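Local coordinates for triosephosphate isomerase (Toxoplasma gondii, PDB 5UPR) that probably catalyses the interconversion of D-glyceraldehyde 3-phosphate and dihydroxyacetone phosphate in glycolysis and gluconeogenesis, working as a homodimer, at the interface of chains A and B. Sequence-based numbering; all coordinates share one arbitrary frame. Chains: chain A/B, Triosephosphate isomerase.

The interface of chains A and B. Residues chain A 81-84; chain B 71, 105, 109.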
ATOM      1  N   PHE A  81      -9.931  -0.274   6.935  1.00 19.86           N
ATOM      2  CA  PHE A  81      -8.637   0.254   6.784  1.00 18.95           C
ATOM      3  C   PHE A  81      -8.375   0.520   5.290  1.00 18.59           C
ATOM      4  O   PHE A  81      -7.578  -0.145   4.633  1.00 18.21           O
ATOM      5  CB  PHE A  81      -7.564  -0.626   7.407  1.00 19.67           C
ATOM      6  CG  PHE A  81      -8.000  -1.323   8.683  1.00 20.87           C
ATOM      7  CD1 PHE A  81      -8.369  -0.607   9.790  1.00 21.72           C
ATOM      8  CD2 PHE A  81      -8.025  -2.732   8.734  1.00 21.79           C
ATOM      9  CE1 PHE A  81      -8.806  -1.236  10.923  1.00 22.89           C
ATOM     10  CE2 PHE A  81      -8.424  -3.388   9.872  1.00 22.90           C
ATOM     11  CZ  PHE A  81      -8.820  -2.638  10.994  1.00 23.84           C
ATOM     12  N   THR A  82      -8.992   1.569   4.786  1.00 18.23           N
ATOM     13  CA  THR A  82      -8.965   1.926   3.385  1.00 16.93           C
ATOM     14  C   THR A  82      -7.529   2.114   2.894  1.00 17.14           C
ATOM     15  O   THR A  82      -6.708   2.870   3.567  1.00 16.39           O
ATOM     16  CB  THR A  82      -9.835   3.177   3.135  1.00 16.91           C
ATOM     17  OG1 THR A  82     -11.236   2.978   3.470  1.00 16.55           O
ATOM     18  CG2 THR A  82      -9.747   3.558   1.644  1.00 16.36           C
ATOM     19  N   GLY A  83      -7.161   1.367   1.827  1.00 17.10           N
ATOM     20  CA  GLY A  83      -5.810   1.530   1.270  1.00 18.01           C
ATOM     21  C   GLY A  83      -4.694   0.738   1.940  1.00 18.14           C
ATOM     22  O   GLY A  83      -3.522   0.812   1.526  1.00 18.19           O
ATOM     23  N   GLU A  84      -5.041  -0.056   2.957  1.00 18.22           N
ATOM     24  CA  GLU A  84      -4.126  -0.915   3.688  1.00 17.43           C
ATOM     25  C   GLU A  84      -4.348  -2.388   3.247  1.00 17.98           C
ATOM     26  O   GLU A  84      -5.469  -2.814   3.027  1.00 16.72           O
ATOM     27  CB  GLU A  84      -4.371  -0.814   5.204  1.00 19.08           C
ATOM     28  CG  GLU A  84      -4.137   0.592   5.812  1.00 18.62           C
ATOM     29  CD  GLU A  84      -2.648   0.978   5.753  1.00 19.51           C
ATOM     30  OE1 GLU A  84      -1.821   0.348   6.491  1.00 18.08           O
ATOM     31  OE2 GLU A  84      -2.326   1.848   4.940  1.00 20.02           O
TER
ATOM     32  N   ASP B  71      -6.215   4.180  -2.818  1.00 17.90           N
ATOM     33  CA  ASP B  71      -5.225   5.247  -2.496  1.00 17.88           C
ATOM     34  C   ASP B  71      -4.328   5.311  -3.679  1.00 17.91           C
ATOM     35  O   ASP B  71      -4.353   4.403  -4.547  1.00 18.82           O
ATOM     36  CB  ASP B  71      -4.398   4.837  -1.260  1.00 18.13           C
ATOM     37  CG  ASP B  71      -3.453   5.934  -0.730  1.00 18.45           C
ATOM     38  OD1 ASP B  71      -3.699   7.175  -0.912  1.00 19.14           O
ATOM     39  OD2 ASP B  71      -2.412   5.549  -0.116  1.00 20.55           O
ATOM     40  N   ARG B 105      -7.545   7.239   6.168  1.00 17.32           N
ATOM     41  CA  ARG B 105      -6.180   7.536   5.768  1.00 17.36           C
ATOM     42  C   ARG B 105      -5.759   8.960   6.283  1.00 17.64           C
ATOM     43  O   ARG B 105      -4.592   9.164   6.583  1.00 16.66           O
ATOM     44  CB  ARG B 105      -5.976   7.470   4.268  1.00 17.10           C
ATOM     45  CG  ARG B 105      -6.335   6.081   3.671  1.00 17.18           C
ATOM     46  CD  ARG B 105      -5.592   5.866   2.344  1.00 17.32           C
ATOM     47  NE  ARG B 105      -4.138   5.900   2.519  1.00 17.61           N
ATOM     48  CZ  ARG B 105      -3.399   4.919   3.100  1.00 17.35           C
ATOM     49  NH1 ARG B 105      -3.913   3.765   3.451  1.00 16.99           N
ATOM     50  NH2 ARG B 105      -2.102   5.057   3.221  1.00 18.27           N
ATOM     51  N   PHE B 109      -2.785   5.243  10.745  1.00 20.72           N
ATOM     52  CA  PHE B 109      -2.878   3.904  11.316  1.00 19.70           C
ATOM     53  C   PHE B 109      -1.740   3.542  12.257  1.00 19.84           C
ATOM     54  O   PHE B 109      -0.542   3.722  11.926  1.00 18.27           O
ATOM     55  CB  PHE B 109      -2.884   2.868  10.174  1.00 19.73           C
ATOM     56  CG  PHE B 109      -3.934   3.109   9.128  1.00 19.21           C
ATOM     57  CD1 PHE B 109      -5.252   2.767   9.331  1.00 20.37           C
ATOM     58  CD2 PHE B 109      -3.585   3.682   7.917  1.00 19.72           C
ATOM     59  CE1 PHE B 109      -6.214   2.975   8.334  1.00 19.61           C
ATOM     60  CE2 PHE B 109      -4.546   3.961   6.946  1.00 19.17           C
ATOM     61  CZ  PHE B 109      -5.856   3.586   7.146  1.00 18.53           C
TER
HETATM   62  O   HOH W   1      -1.940   2.823   0.341  1.00 18.70           O
HETATM   63  O   HOH W   2      -0.063   3.168   4.867  1.00 20.91           O
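B:Arg105 reaches across to the 81-84 segment of chain A and grips it through one end of its guanidinium. Its NH1 gives two hydrogen bonds, both in the guanidinium plane: one to the A:Thr82 main-chain O, met on a lone pair in the carbonyl plane at 2.9 Å, the other to A:Glu84 OE2. The second is nearly straight (171° at H), is also a salt bridge, and uses the anti lone pair of the carboxylate oxygen. Carboxylate and guanidinium lie nearly coplanar. A bend at chi3 turns the guanidinium out of the line of the B:Arg105 chain, and CG and CD of that chain pass close to the same A:Thr82 carbonyl.

Within the arginine's own subunit, B:Asp71 OD2 sits over one guanidinium face, on the same side as water 1, and makes a salt bridge with B:Arg105 NE at 3.2 Å, which probably helps, with A:Glu84, to balance the arginine's charge. Two waters extend the polar network. Water 2 joins A:Glu84 OE2 to B:Arg105 NH2 in the guanidinium plane, while water 1, above the rim of that same face, links A:Gly83 O to B:Asp71 OD2.

The apolar part is carried by B:Phe109. A:Glu84, bent at chi2 (-67°), lays its CG over one face of the ring, 3.6 Å from B:Phe109 CE2, and stacks its carboxylate against the CD2-CE2 side with the planes 22° apart. The ring thus backs the acid that B:Arg105 binds. B:Phe109 CE1 also meets A:Phe81 CB at 4.0 Å.

The chain A residues belong to the long loop between strand 65-69 and helix 87-92, which in this TIM-barrel family projects into the partner subunit. B:Arg105 lies in helix 103-107, just after strand 97-100, with B:Phe109 in the following loop and B:Asp71 just beyond strand 65-69. The two-fold axis repeats the contact with the chains exchanged.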